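Local atomic coordinates of Lin2111 protein (Listeria innocua, PDB entry 3EDP), a protein that is of unknown function but probably binds DNA and regulates transcription. Residues A[8-11]-A[12-16]; A[56-60]-A[61-65]; A[107-111]-A[112-116]; A[132-136]-A[137-141]; A[184-188]-A[189-193]. All blocks are in the same frame, centred on the assembly; numbering follows the deposited sequence.

Interaction 1 of 5, residues A[8-11]-A[12-16]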
loop_
_atom_site.group_PDB
_atom_site.type_symbol
_atom_site.label_atom_id
_atom_site.label_comp_id
_atom_site.label_asym_id
_atom_site.label_seq_id
_atom_site.Cartn_x
_atom_site.Cartn_y
_atom_site.Cartn_z
ATOM N N LYS A 8 31.067 26.643 -36.536
ATOM C CA LYS A 8 30.038 25.832 -35.899
ATOM C C LYS A 8 28.688 26.403 -36.333
ATOM O O LYS A 8 28.463 27.605 -36.223
ATOM C CB LYS A 8 30.200 25.922 -34.383
ATOM C CG LYS A 8 29.425 24.903 -33.572
ATOM C CD LYS A 8 29.809 25.010 -32.096
ATOM C CE LYS A 8 28.878 24.196 -31.200
ATOM N NZ LYS A 8 29.083 22.723 -31.334
ATOM N N PRO A 9 27.795 25.555 -36.861
ATOM C CA PRO A 9 26.499 26.078 -37.318
ATOM C C PRO A 9 25.693 26.711 -36.171
ATOM O O PRO A 9 25.866 26.356 -35.004
ATOM C CB PRO A 9 25.794 24.826 -37.868
ATOM C CG PRO A 9 26.495 23.684 -37.182
ATOM C CD PRO A 9 27.924 24.116 -37.140
ATOM N N LEU A 10 24.812 27.643 -36.518
ATOM C CA LEU A 10 24.090 28.436 -35.529
ATOM C C LEU A 10 23.215 27.618 -34.563
ATOM O O LEU A 10 23.162 27.905 -33.367
ATOM C CB LEU A 10 23.247 29.514 -36.223
ATOM C CG LEU A 10 22.489 30.411 -35.239
ATOM C CD1 LEU A 10 23.467 31.200 -34.373
ATOM C CD2 LEU A 10 21.522 31.335 -35.970
ATOM N N PHE A 11 22.524 26.604 -35.067
ATOM C CA PHE A 11 21.704 25.798 -34.163
ATOM C C PHE A 11 22.558 25.148 -33.069
ATOM O O PHE A 11 22.124 25.025 -31.922
ATOM C CB PHE A 11 20.843 24.773 -34.916
ATOM C CG PHE A 11 21.614 23.597 -35.462
ATOM C CD1 PHE A 11 21.723 22.423 -34.726
ATOM C CD2 PHE A 11 22.196 23.655 -36.723
ATOM C CE1 PHE A 11 22.416 21.324 -35.228
ATOM C CE2 PHE A 11 22.899 22.563 -37.231
ATOM C CZ PHE A 11 23.008 21.397 -36.484
ATOM N N GLU A 12 23.784 24.761 -33.414
ATOM C CA GLU A 12 24.678 24.163 -32.423
ATOM C C GLU A 12 25.162 25.200 -31.415
ATOM O O GLU A 12 25.300 24.900 -30.228
ATOM C CB GLU A 12 25.879 23.489 -33.089
ATOM C CG GLU A 12 25.576 22.150 -33.722
ATOM C CD GLU A 12 26.798 21.534 -34.386
ATOM O OE1 GLU A 12 27.924 22.022 -34.143
ATOM O OE2 GLU A 12 26.631 20.561 -35.154
ATOM N N VAL A 13 25.427 26.415 -31.890
ATOM C CA VAL A 13 25.819 27.495 -30.987
ATOM C C VAL A 13 24.698 27.746 -29.983
ATOM O O VAL A 13 24.933 27.843 -28.775
ATOM C CB VAL A 13 26.153 28.799 -31.750
ATOM C CG1 VAL A 13 26.434 29.940 -30.772
ATOM C CG2 VAL A 13 27.342 28.581 -32.664
ATOM N N ILE A 14 23.468 27.814 -30.488
ATOM C CA ILE A 14 22.309 28.046 -29.634
ATOM C C ILE A 14 22.030 26.877 -28.679
ATOM O O ILE A 14 21.729 27.093 -27.509
ATOM C CB ILE A 14 21.062 28.444 -30.461
ATOM C CG1 ILE A 14 21.274 29.836 -31.068
ATOM C CG2 ILE A 14 19.811 28.462 -29.595
ATOM C CD1 ILE A 14 20.124 30.297 -31.904
ATOM N N ALA A 15 22.160 25.643 -29.160
ATOM C CA ALA A 15 22.017 24.484 -28.270
ATOM C C ALA A 15 23.005 24.555 -27.097
ATOM O O ALA A 15 22.649 24.258 -25.959
ATOM C CB ALA A 15 22.201 23.168 -29.049
ATOM N N SER A 16 24.244 24.946 -27.385
ATOM C CA SER A 16 25.270 25.089 -26.347
ATOM C C SER A 16 24.884 26.117 -25.284
ATOM O O SER A 16 25.149 25.926 -24.100
ATOM C CB SER A 16 26.616 25.482 -26.963
ATOM O OG SER A 16 27.106 24.463 -27.818
#

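Interaction 2 of 5, residues A[56-60]-A[61-65]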
loop_
_atom_site.group_PDB
_atom_site.type_symbol
_atom_site.label_atom_id
_atom_site.label_comp_id
_atom_site.label_asym_id
_atom_site.label_seq_id
_atom_site.Cartn_x
_atom_site.Cartn_y
_atom_site.Cartn_z
ATOM N N LEU A 56 18.643 18.732 -31.030
ATOM C CA LEU A 56 19.965 18.376 -30.532
ATOM C C LEU A 56 19.930 18.120 -29.023
ATOM O O LEU A 56 20.536 17.165 -28.529
ATOM C CB LEU A 56 20.952 19.500 -30.854
ATOM C CG LEU A 56 22.448 19.204 -30.930
ATOM C CD1 LEU A 56 23.202 20.476 -31.292
ATOM C CD2 LEU A 56 22.960 18.649 -29.619
ATOM N N LEU A 57 19.228 18.979 -28.287
ATOM C CA LEU A 57 19.119 18.816 -26.842
ATOM C C LEU A 57 18.318 17.565 -26.483
ATOM O O LEU A 57 18.662 16.843 -25.547
ATOM C CB LEU A 57 18.506 20.061 -26.205
ATOM C CG LEU A 57 19.357 21.311 -26.449
ATOM C CD1 LEU A 57 18.605 22.561 -26.012
ATOM C CD2 LEU A 57 20.684 21.192 -25.733
ATOM N N VAL A 58 17.254 17.311 -27.238
ATOM C CA VAL A 58 16.440 16.121 -27.026
ATOM C C VAL A 58 17.267 14.854 -27.268
ATOM O O VAL A 58 17.218 13.907 -26.478
ATOM C CB VAL A 58 15.200 16.113 -27.930
ATOM C CG1 VAL A 58 14.545 14.706 -27.953
ATOM C CG2 VAL A 58 14.205 17.171 -27.470
ATOM N N GLU A 59 18.032 14.855 -28.355
ATOM C CA GLU A 59 18.883 13.729 -28.721
ATOM C C GLU A 59 19.915 13.459 -27.633
ATOM O O GLU A 59 20.243 12.305 -27.348
ATOM C CB GLU A 59 19.579 14.007 -30.056
ATOM C CG GLU A 59 20.623 12.980 -30.447
ATOM C CD GLU A 59 21.364 13.356 -31.716
ATOM O OE1 GLU A 59 20.994 14.369 -32.352
ATOM O OE2 GLU A 59 22.320 12.639 -32.079
ATOM N N GLU A 60 20.416 14.530 -27.023
ATOM C CA GLU A 60 21.392 14.425 -25.945
ATOM C C GLU A 60 20.735 14.051 -24.617
ATOM O O GLU A 60 21.420 13.850 -23.619
ATOM C CB GLU A 60 22.171 15.734 -25.788
ATOM C CG GLU A 60 23.280 15.934 -26.810
ATOM C CD GLU A 60 23.938 17.306 -26.706
ATOM O OE1 GLU A 60 23.234 18.281 -26.368
ATOM O OE2 GLU A 60 25.156 17.411 -26.968
ATOM N N GLY A 61 19.407 13.967 -24.612
ATOM C CA GLY A 61 18.665 13.610 -23.416
ATOM C C GLY A 61 18.637 14.701 -22.356
ATOM O O GLY A 61 18.518 14.411 -21.173
ATOM N N LEU A 62 18.741 15.957 -22.779
ATOM C CA LEU A 62 18.773 17.075 -21.843
ATOM C C LEU A 62 17.418 17.756 -21.681
ATOM O O LEU A 62 17.156 18.382 -20.661
ATOM C CB LEU A 62 19.824 18.093 -22.279
ATOM C CG LEU A 62 21.222 17.484 -22.369
ATOM C CD1 LEU A 62 22.189 18.413 -23.086
ATOM C CD2 LEU A 62 21.724 17.136 -20.976
ATOM N N VAL A 63 16.563 17.641 -22.693
ATOM C CA VAL A 63 15.232 18.223 -22.637
ATOM C C VAL A 63 14.252 17.303 -23.339
ATOM O O VAL A 63 14.641 16.404 -24.082
ATOM C CB VAL A 63 15.157 19.625 -23.331
ATOM C CG1 VAL A 63 16.394 20.447 -23.053
ATOM C CG2 VAL A 63 14.957 19.467 -24.815
ATOM N N VAL A 64 12.973 17.542 -23.118
ATOM C CA VAL A 64 11.942 16.763 -23.778
ATOM C C VAL A 64 10.808 17.701 -24.167
ATOM O O VAL A 64 10.522 18.672 -23.462
ATOM C CB VAL A 64 11.426 15.624 -22.857
ATOM C CG1 VAL A 64 10.989 16.183 -21.511
ATOM C CG2 VAL A 64 10.293 14.856 -23.527
ATOM N N ARG A 65 10.186 17.434 -25.307
ATOM C CA ARG A 65 9.065 18.244 -25.757
ATOM C C ARG A 65 7.757 17.719 -25.186
ATOM O O ARG A 65 7.576 16.511 -25.045
ATOM C CB ARG A 65 8.965 18.232 -27.282
ATOM C CG ARG A 65 10.102 18.946 -28.018
ATOM C CD ARG A 65 9.780 19.015 -29.507
ATOM N NE ARG A 65 10.601 19.987 -30.224
ATOM C CZ ARG A 65 11.678 19.679 -30.937
ATOM N NH1 ARG A 65 12.072 18.413 -31.034
ATOM N NH2 ARG A 65 12.357 20.637 -31.559
#

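Interaction 3 of 5, residues A[107-111]-A[112-116]. With GOL (glycerol), chain C.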
loop_
_atom_site.group_PDB
_atom_site.type_symbol
_atom_site.label_atom_id
_atom_site.label_comp_id
_atom_site.label_asym_id
_atom_site.label_seq_id
_atom_site.Cartn_x
_atom_site.Cartn_y
_atom_site.Cartn_z
ATOM N N ARG A 107 9.373 10.869 -20.019
ATOM C CA ARG A 107 9.112 10.176 -21.270
ATOM C C ARG A 107 7.619 10.276 -21.564
ATOM O O ARG A 107 6.827 10.606 -20.681
ATOM C CB ARG A 107 9.477 8.704 -21.112
ATOM C CG ARG A 107 8.818 8.091 -19.861
ATOM C CD ARG A 107 8.798 6.564 -19.871
ATOM N NE ARG A 107 7.674 6.042 -20.643
ATOM C CZ ARG A 107 7.476 4.750 -20.893
ATOM N NH1 ARG A 107 8.334 3.844 -20.436
ATOM N NH2 ARG A 107 6.423 4.359 -21.604
ATOM N N LYS A 108 7.230 9.973 -22.796
ATOM C CA LYS A 108 5.813 9.888 -23.123
ATOM C C LYS A 108 5.190 8.708 -22.396
ATOM O O LYS A 108 5.867 7.725 -22.092
ATOM C CB LYS A 108 5.603 9.758 -24.630
ATOM C CG LYS A 108 5.573 11.095 -25.359
ATOM C CD LYS A 108 5.850 10.938 -26.847
ATOM C CE LYS A 108 7.322 10.645 -27.100
ATOM N NZ LYS A 108 7.725 10.953 -28.502
ATOM N N ALA A 109 3.899 8.814 -22.106
ATOM C CA ALA A 109 3.194 7.757 -21.405
ATOM C C ALA A 109 3.159 6.490 -22.251
ATOM O O ALA A 109 3.367 5.392 -21.740
ATOM C CB ALA A 109 1.774 8.207 -21.046
ATOM N N GLY A 110 2.899 6.653 -23.545
ATOM C CA GLY A 110 2.694 5.517 -24.430
ATOM C C GLY A 110 1.333 4.876 -24.199
ATOM O O GLY A 110 0.636 5.215 -23.241
ATOM N N LYS A 111 0.962 3.941 -25.067
ATOM C CA LYS A 111 -0.354 3.302 -25.015
ATOM C C LYS A 111 -0.682 2.632 -23.684
ATOM O O LYS A 111 -1.766 2.822 -23.139
ATOM C CB LYS A 111 -0.504 2.278 -26.145
ATOM C CG LYS A 111 -1.309 2.782 -27.332
ATOM C CD LYS A 111 -0.663 4.003 -27.965
ATOM C CE LYS A 111 -1.717 4.941 -28.522
ATOM N NZ LYS A 111 -2.596 5.442 -27.429
ATOM N N PHE A 112 0.254 1.839 -23.175
ATOM C CA PHE A 112 0.009 1.036 -21.986
ATOM C C PHE A 112 -0.299 1.876 -20.748
ATOM O O PHE A 112 -1.266 1.607 -20.043
ATOM C CB PHE A 112 1.186 0.095 -21.719
ATOM C CG PHE A 112 1.006 -0.757 -20.500
ATOM C CD1 PHE A 112 0.089 -1.795 -20.496
ATOM C CD2 PHE A 112 1.746 -0.518 -19.355
ATOM C CE1 PHE A 112 -0.086 -2.581 -19.370
ATOM C CE2 PHE A 112 1.579 -1.302 -18.228
ATOM C CZ PHE A 112 0.660 -2.335 -18.235
ATOM N N TYR A 113 0.518 2.893 -20.489
ATOM C CA TYR A 113 0.305 3.756 -19.327
ATOM C C TYR A 113 -0.837 4.745 -19.537
ATOM O O TYR A 113 -1.571 5.050 -18.601
ATOM C CB TYR A 113 1.585 4.508 -18.949
ATOM C CG TYR A 113 2.671 3.610 -18.409
ATOM C CD1 TYR A 113 2.398 2.668 -17.426
ATOM C CD2 TYR A 113 3.972 3.715 -18.869
ATOM C CE1 TYR A 113 3.392 1.845 -16.934
ATOM C CE2 TYR A 113 4.971 2.897 -18.381
ATOM C CZ TYR A 113 4.677 1.962 -17.413
ATOM O OH TYR A 113 5.679 1.152 -16.927
ATOM N N ALA A 114 -0.975 5.255 -20.760
ATOM C CA ALA A 114 -2.059 6.175 -21.086
ATOM C C ALA A 114 -3.406 5.539 -20.770
ATOM O O ALA A 114 -4.318 6.201 -20.278
ATOM C CB ALA A 114 -1.999 6.577 -22.550
ATOM N N GLU A 115 -3.520 4.248 -21.053
ATOM C CA GLU A 115 -4.753 3.514 -20.812
ATOM C C GLU A 115 -5.015 3.323 -19.316
ATOM O O GLU A 115 -6.156 3.421 -18.862
ATOM C CB GLU A 115 -4.721 2.169 -21.546
ATOM C CG GLU A 115 -5.713 1.144 -21.028
ATOM C CD GLU A 115 -5.144 0.307 -19.896
ATOM O OE1 GLU A 115 -3.930 -0.001 -19.937
ATOM O OE2 GLU A 115 -5.909 -0.045 -18.971
ATOM N N ILE A 116 -3.956 3.057 -18.554
ATOM C CA ILE A 116 -4.080 2.913 -17.106
ATOM C C ILE A 116 -4.447 4.226 -16.415
ATOM O O ILE A 116 -5.328 4.257 -15.560
ATOM C CB ILE A 116 -2.790 2.365 -16.480
ATOM C CG1 ILE A 116 -2.583 0.908 -16.895
ATOM C CG2 ILE A 116 -2.848 2.488 -14.961
ATOM C CD1 ILE A 116 -1.203 0.365 -16.578
HETATM C C1 GOL C . 7.621 0.685 -20.664
HETATM O O1 GOL C . 7.830 0.651 -19.269
HETATM C C2 GOL C . 6.125 0.688 -20.948
HETATM O O2 GOL C . 5.866 1.585 -21.998
HETATM C C3 GOL C . 5.673 -0.708 -21.361
HETATM O O3 GOL C . 5.801 -1.585 -20.263
#

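Interaction 4 of 5, residues A[132-136]-A[137-141]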
loop_
_atom_site.group_PDB
_atom_site.type_symbol
_atom_site.label_atom_id
_atom_site.label_comp_id
_atom_site.label_asym_id
_atom_site.label_seq_id
_atom_site.Cartn_x
_atom_site.Cartn_y
_atom_site.Cartn_z
ATOM N N GLN A 132 17.411 -1.950 -4.191
ATOM C CA GLN A 132 17.560 -1.989 -2.749
ATOM C C GLN A 132 18.063 -3.371 -2.361
ATOM O O GLN A 132 17.506 -4.377 -2.799
ATOM C CB GLN A 132 16.198 -1.730 -2.119
ATOM C CG GLN A 132 16.206 -1.361 -0.660
ATOM C CD GLN A 132 14.810 -1.035 -0.171
ATOM O OE1 GLN A 132 13.852 -1.033 -0.951
ATOM N NE2 GLN A 132 14.683 -0.758 1.120
ATOM N N LYS A 133 19.121 -3.428 -1.558
ATOM C CA LYS A 133 19.601 -4.710 -1.047
ATOM C C LYS A 133 18.682 -5.196 0.071
ATOM O O LYS A 133 18.292 -4.419 0.942
ATOM C CB LYS A 133 21.040 -4.601 -0.549
ATOM C CG LYS A 133 22.079 -4.456 -1.660
ATOM C CD LYS A 133 21.685 -3.365 -2.648
ATOM C CE LYS A 133 22.861 -2.882 -3.478
ATOM N NZ LYS A 133 22.514 -1.633 -4.221
ATOM N N SER A 134 18.323 -6.476 0.036
ATOM C CA SER A 134 17.413 -7.036 1.031
ATOM C C SER A 134 17.888 -8.390 1.547
ATOM O O SER A 134 19.050 -8.764 1.372
ATOM C CB SER A 134 15.991 -7.158 0.467
ATOM O OG SER A 134 15.841 -8.327 -0.321
ATOM N N GLU A 135 16.976 -9.119 2.184
ATOM C CA GLU A 135 17.286 -10.429 2.745
ATOM C C GLU A 135 17.609 -11.447 1.654
ATOM O O GLU A 135 18.686 -12.042 1.650
ATOM C CB GLU A 135 16.128 -10.929 3.614
ATOM C CG GLU A 135 14.759 -10.845 2.951
ATOM C CD GLU A 135 13.660 -11.468 3.794
ATOM O OE1 GLU A 135 13.983 -12.250 4.714
ATOM O OE2 GLU A 135 12.471 -11.179 3.535
ATOM N N HIS A 136 16.671 -11.639 0.733
ATOM C CA HIS A 136 16.844 -12.609 -0.343
ATOM C C HIS A 136 17.345 -11.939 -1.620
ATOM O O HIS A 136 16.866 -12.225 -2.719
ATOM C CB HIS A 136 15.538 -13.369 -0.599
ATOM C CG HIS A 136 15.702 -14.579 -1.466
ATOM N ND1 HIS A 136 16.720 -15.490 -1.289
ATOM C CD2 HIS A 136 14.965 -15.037 -2.507
ATOM C CE1 HIS A 136 16.613 -16.450 -2.190
ATOM N NE2 HIS A 136 15.555 -16.199 -2.941
ATOM N N GLY A 137 18.311 -11.040 -1.463
ATOM C CA GLY A 137 18.931 -10.380 -2.597
ATOM C C GLY A 137 18.351 -9.018 -2.929
ATOM O O GLY A 137 17.491 -8.493 -2.222
ATOM N N ALA A 138 18.825 -8.447 -4.027
ATOM C CA ALA A 138 18.408 -7.118 -4.439
ATOM C C ALA A 138 16.984 -7.104 -4.994
ATOM O O ALA A 138 16.565 -8.008 -5.719
ATOM C CB ALA A 138 19.391 -6.552 -5.463
ATOM N N THR A 139 16.240 -6.069 -4.634
ATOM C CA THR A 139 14.927 -5.846 -5.205
ATOM C C THR A 139 14.987 -4.662 -6.160
ATOM O O THR A 139 15.895 -3.829 -6.092
ATOM C CB THR A 139 13.885 -5.563 -4.124
ATOM O OG1 THR A 139 14.220 -4.345 -3.451
ATOM C CG2 THR A 139 13.829 -6.724 -3.108
ATOM N N LEU A 140 14.007 -4.589 -7.047
ATOM C CA LEU A 140 13.976 -3.538 -8.048
ATOM C C LEU A 140 12.603 -2.882 -8.048
ATOM O O LEU A 140 11.578 -3.564 -8.075
ATOM C CB LEU A 140 14.286 -4.124 -9.427
ATOM C CG LEU A 140 14.089 -3.201 -10.624
ATOM C CD1 LEU A 140 15.167 -2.140 -10.624
ATOM C CD2 LEU A 140 14.146 -4.006 -11.911
ATOM N N ASP A 141 12.585 -1.558 -8.003
ATOM C CA ASP A 141 11.331 -0.823 -8.044
ATOM C C ASP A 141 11.283 0.099 -9.239
ATOM O O ASP A 141 12.280 0.726 -9.592
ATOM C CB ASP A 141 11.116 -0.011 -6.763
ATOM C CG ASP A 141 10.561 -0.851 -5.634
ATOM O OD1 ASP A 141 9.375 -0.668 -5.288
ATOM O OD2 ASP A 141 11.300 -1.710 -5.109
HETATM O O HOH W 1 14.994 -10.149 -4.466
#

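Interaction 5 of 5, residues A[184-188]-A[189-193]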
loop_
_atom_site.group_PDB
_atom_site.type_symbol
_atom_site.label_atom_id
_atom_site.label_comp_id
_atom_site.label_asym_id
_atom_site.label_seq_id
_atom_site.Cartn_x
_atom_site.Cartn_y
_atom_site.Cartn_z
ATOM N N ILE A 184 6.604 -14.089 -12.370
ATOM C CA ILE A 184 7.062 -13.965 -13.749
ATOM C C ILE A 184 8.461 -14.541 -13.915
ATOM O O ILE A 184 9.140 -14.874 -12.936
ATOM C CB ILE A 184 7.057 -12.485 -14.246
ATOM C CG1 ILE A 184 8.061 -11.645 -13.457
ATOM C CG2 ILE A 184 5.658 -11.873 -14.137
ATOM C CD1 ILE A 184 8.273 -10.253 -14.031
ATOM N N LEU A 185 8.873 -14.664 -15.171
ATOM C CA LEU A 185 10.232 -15.052 -15.511
ATOM C C LEU A 185 11.094 -13.801 -15.475
ATOM O O LEU A 185 10.654 -12.730 -15.890
ATOM C CB LEU A 185 10.268 -15.670 -16.911
ATOM C CG LEU A 185 9.609 -17.044 -17.066
ATOM C CD1 LEU A 185 9.051 -17.240 -18.469
ATOM C CD2 LEU A 185 10.592 -18.148 -16.722
ATOM N N ALA A 186 12.315 -13.934 -14.968
ATOM C CA ALA A 186 13.241 -12.809 -14.940
ATOM C C ALA A 186 13.564 -12.331 -16.355
ATOM O O ALA A 186 13.943 -13.124 -17.219
ATOM C CB ALA A 186 14.522 -13.180 -14.192
ATOM N N GLY A 187 13.389 -11.034 -16.585
ATOM C CA GLY A 187 13.754 -10.413 -17.846
ATOM C C GLY A 187 15.067 -9.663 -17.709
ATOM O O GLY A 187 15.751 -9.782 -16.693
ATOM N N ASN A 188 15.420 -8.884 -18.724
ATOM C CA ASN A 188 16.698 -8.175 -18.725
ATOM C C ASN A 188 16.871 -7.258 -17.518
ATOM O O ASN A 188 17.941 -7.221 -16.902
ATOM C CB ASN A 188 16.882 -7.394 -20.027
ATOM C CG ASN A 188 16.698 -8.263 -21.258
ATOM O OD1 ASN A 188 15.578 -8.633 -21.609
ATOM N ND2 ASN A 188 17.800 -8.592 -21.921
ATOM N N GLU A 189 15.810 -6.525 -17.184
ATOM C CA GLU A 189 15.810 -5.631 -16.030
ATOM C C GLU A 189 16.228 -6.370 -14.765
ATOM O O GLU A 189 17.112 -5.925 -14.029
ATOM C CB GLU A 189 14.415 -5.045 -15.826
ATOM C CG GLU A 189 14.017 -3.992 -16.839
ATOM C CD GLU A 189 14.326 -2.588 -16.365
ATOM O OE1 GLU A 189 13.433 -1.721 -16.470
ATOM O OE2 GLU A 189 15.454 -2.355 -15.879
ATOM N N GLN A 190 15.575 -7.501 -14.520
ATOM C CA GLN A 190 15.845 -8.312 -13.339
ATOM C C GLN A 190 17.234 -8.946 -13.408
ATOM O O GLN A 190 17.948 -9.011 -12.407
ATOM C CB GLN A 190 14.761 -9.383 -13.167
ATOM C CG GLN A 190 13.360 -8.817 -12.922
ATOM C CD GLN A 190 12.706 -8.277 -14.193
ATOM O OE1 GLN A 190 12.949 -8.777 -15.293
ATOM N NE2 GLN A 190 11.865 -7.257 -14.042
ATOM N N ILE A 191 17.619 -9.409 -14.592
ATOM C CA ILE A 191 18.954 -9.957 -14.789
ATOM C C ILE A 191 20.000 -8.955 -14.321
ATOM O O ILE A 191 20.781 -9.230 -13.410
ATOM C CB ILE A 191 19.222 -10.284 -16.272
ATOM C CG1 ILE A 191 18.215 -11.310 -16.786
ATOM C CG2 ILE A 191 20.646 -10.806 -16.461
ATOM C CD1 ILE A 191 18.168 -12.560 -15.965
ATOM N N LYS A 192 19.997 -7.779 -14.941
ATOM C CA LYS A 192 21.033 -6.786 -14.694
ATOM C C LYS A 192 20.974 -6.192 -13.290
ATOM O O LYS A 192 22.004 -6.026 -12.637
ATOM C CB LYS A 192 20.969 -5.669 -15.741
ATOM C CG LYS A 192 19.669 -4.882 -15.741
ATOM C CD LYS A 192 19.615 -3.885 -16.893
ATOM C CE LYS A 192 18.299 -3.117 -16.895
ATOM N NZ LYS A 192 18.145 -2.243 -18.092
ATOM N N ASN A 193 19.769 -5.877 -12.822
ATOM C CA ASN A 193 19.626 -5.110 -11.592
ATOM C C ASN A 193 19.539 -5.936 -10.316
ATOM O O ASN A 193 19.865 -5.446 -9.233
ATOM C CB ASN A 193 18.430 -4.165 -11.698
ATOM C CG ASN A 193 18.736 -2.942 -12.537
ATOM O OD1 ASN A 193 18.103 -2.701 -13.565
ATOM N ND2 ASN A 193 19.724 -2.168 -12.108
#

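Interaction 1 of 5, residues A[8-11]-A[12-16]
E12 is the side chain round which K8, P9 and F11 gather. Its CG lies over one face of the F11 ring, toward the rim and 4.0 Å from the ring centroid, a CH-pi contact in which the two side chains run side by side, pointing the same way, with carboxylate and ring planes 79° apart. K8 crosses E12 at about a right angle. Its chain is extended until the last torsion, where a bend (chi4 72°) turns NZ to E12 OE1, 3.1 Å away; this salt bridge meets the carboxylate from above its plane, and K8 is poorly ordered. P9, the N-cap of helix 10-23 in the GntR-family DNA-binding domain, accepts the first helical bond through its O from V13 N (3.1 Å), while its ring atom CG touches E12 CD at 3.5 Å. On another side of the helix L10 CG meets I14 CD1 at 4.1 Å, and I14 also reaches Y43 and S45. F11 and E12 extend toward helix 47-59, touching R52 and L56 respectively.

Interaction 2 of 5, residues A[56-60]-A[61-65]
V63 packs its two methyls against the last turn of helix 47-59: CG1 lies 3.8 Å from L57 CB, and CG2 is 3.6 Å from V58 CG2, the V58 and V63 side chains crossing at about a right angle. CG1, anti to the carbonyl carbon (chi1 -39°), faces L57, which leaves CG2 between the backbone N and the carbonyl carbon, against V58. Beside them L57 CD2 meets L62 CD1 at 4.1 Å, and L62 CD1 also lies against the aliphatic and carboxylate parts of E60, 3.4 Å from E60 OE1. The backbone turns through a Schellman motif at G61, which closes the helix with a positive phi, as glycine readily does: L62 N bonds to L57 O (2.9 Å, 167° at the hydrogen), and G61 N reaches V58 O from above the carbonyl plane. At the polar edge R65 pairs with E36 and D55, its guanidinium passing V58 CG2. Strand 63-66 thus leaves the helix to pair with strand 70-73 as the winged helix-turn-helix hairpin, while L57, L62 and V63 also pack on helix 10-23.

Interaction 3 of 5, residues A[107-111]-A[112-116]
The torsions of R107 and Y113 bring the two together. R107 has CG between its backbone N and carbonyl carbon and bends at chi3 (-83°), turning the guanidinium back toward K108 O; Y113 sets CG anti to the carbonyl carbon, which carries its ring edge to the guanidinium face. The two side chains cross at about a right angle, with Y113 CE2 over one face of the guanidinium, toward its rim, and the planes 64° apart. K108 O fixes the rotation of the guanidinium, accepting from R107 NE in the guanidinium plane at 2.9 Å, helped by a weak bond from NH2 to A109 O. The same NH2 gives a nearly straight bond, 174° at the hydrogen, to glycerol O2 (2.9 Å). Glycerol O1 lies 3.2 Å from Y113 OH in a second hydrogen bond. The glycerol, probably from the crystallisation liquor, therefore bridges both residues; ligand pockets are a feature of UTRA domains, but no natural ligand is identified here. A114 N bonds to G110 O at 3.0 Å in the first turn of the helix. The turn joins strand 99-108 to helix 110-117, where F112 and Y113 pack on Y221 of strand 215-225 and A109 on V125 of strand 124-134.

Interaction 4 of 5, residues A[132-136]-A[137-141]
A beta hairpin of the UTRA domain, formed by strands 124-134 and 137-146, turns here through a type I beta turn from S134 to G137. Q132 and T139 face each other as an antiparallel hydrogen-bonded pair: T139 N gives a straight bond to Q132 O (2.8 Å, 170° at the hydrogen), and Q132 N returns one to T139 O at 3.1 Å. Their side chains lie side by side on one face of the sheet, pointing the same way, with T139 OG1 3.5 Å from Q132 CB. Because T139 OG1 sits between backbone N and carbonyl carbon (chi1 64°), its CG2 is left to approach S134 OG, 3.8 Å away. G137 takes backbone angles that suit glycine. S134 OG donates to G137 O, but at 2.5 Å the bond is shorter than normal and its exact length doubtful. T139 also rests on H222 and E224 of strand 215-225. Spanning the end of the turn, a water donates to both H136 O and A138 O, the latter at 2.9 Å from the water oxygen.

Interaction 5 of 5, residues A[184-188]-A[189-193]
Q190 folds back over the chain just before its own helix, its CB 3.9 Å from A186 CB and its amide oxygen turned to the backbone of G187. A bend at chi2 (77°) carries OE1 round to G187 N, which donates to it at 2.6 Å from 21° out of the amide plane; the bond is short and somewhat bent, with 141° at the hydrogen. G187 is the N-cap residue of helix 188-194, and its own carbonyl starts the helical bonding: I191 N donates to G187 O at 2.8 Å, nearly along the C=O axis. I191 CG1 makes a tight contact with that oxygen, 2.9 Å away, and CD1 comes within 4.1 Å of A186 CB. E189 pairs with K192, whose NZ is 3.5 Å from OE2, while OE1 has stronger partners in R142 and K129. This turn leads from strand 176-185 into the helix within the UTRA domain, and Q190 also packs on Y223. A side-chain carbonyl thus serves the N-H of the capping residue, tying the first turn of the helix to the backbone that enters it, while the charges round E189 probably favour its carboxylate form.

In the fold
The five contacts come in series along the chain and fall into two domains. Interactions 1 and 2 belong to the GntR-family DNA-binding region, their centres about 14 Å apart; they touch where A15 packs on L56 and its backbone O on L57, uniting helices 10-23 and 47-59. Interactions 3, 4 and 5 lie in the UTRA domain and reach one six-stranded antiparallel sheet, in which strand 99-108 is at one edge and strand 176-185 at the other. Interactions 4 and 5 meet directly through L140 with E189 and N193, centres about 13 Å apart. Interaction 3 approaches interaction 2 to about 5 Å between nearest atoms, whereas interactions 1 and 4 lie about 45 Å apart between centres, consistent with separate DNA-binding and effector modules.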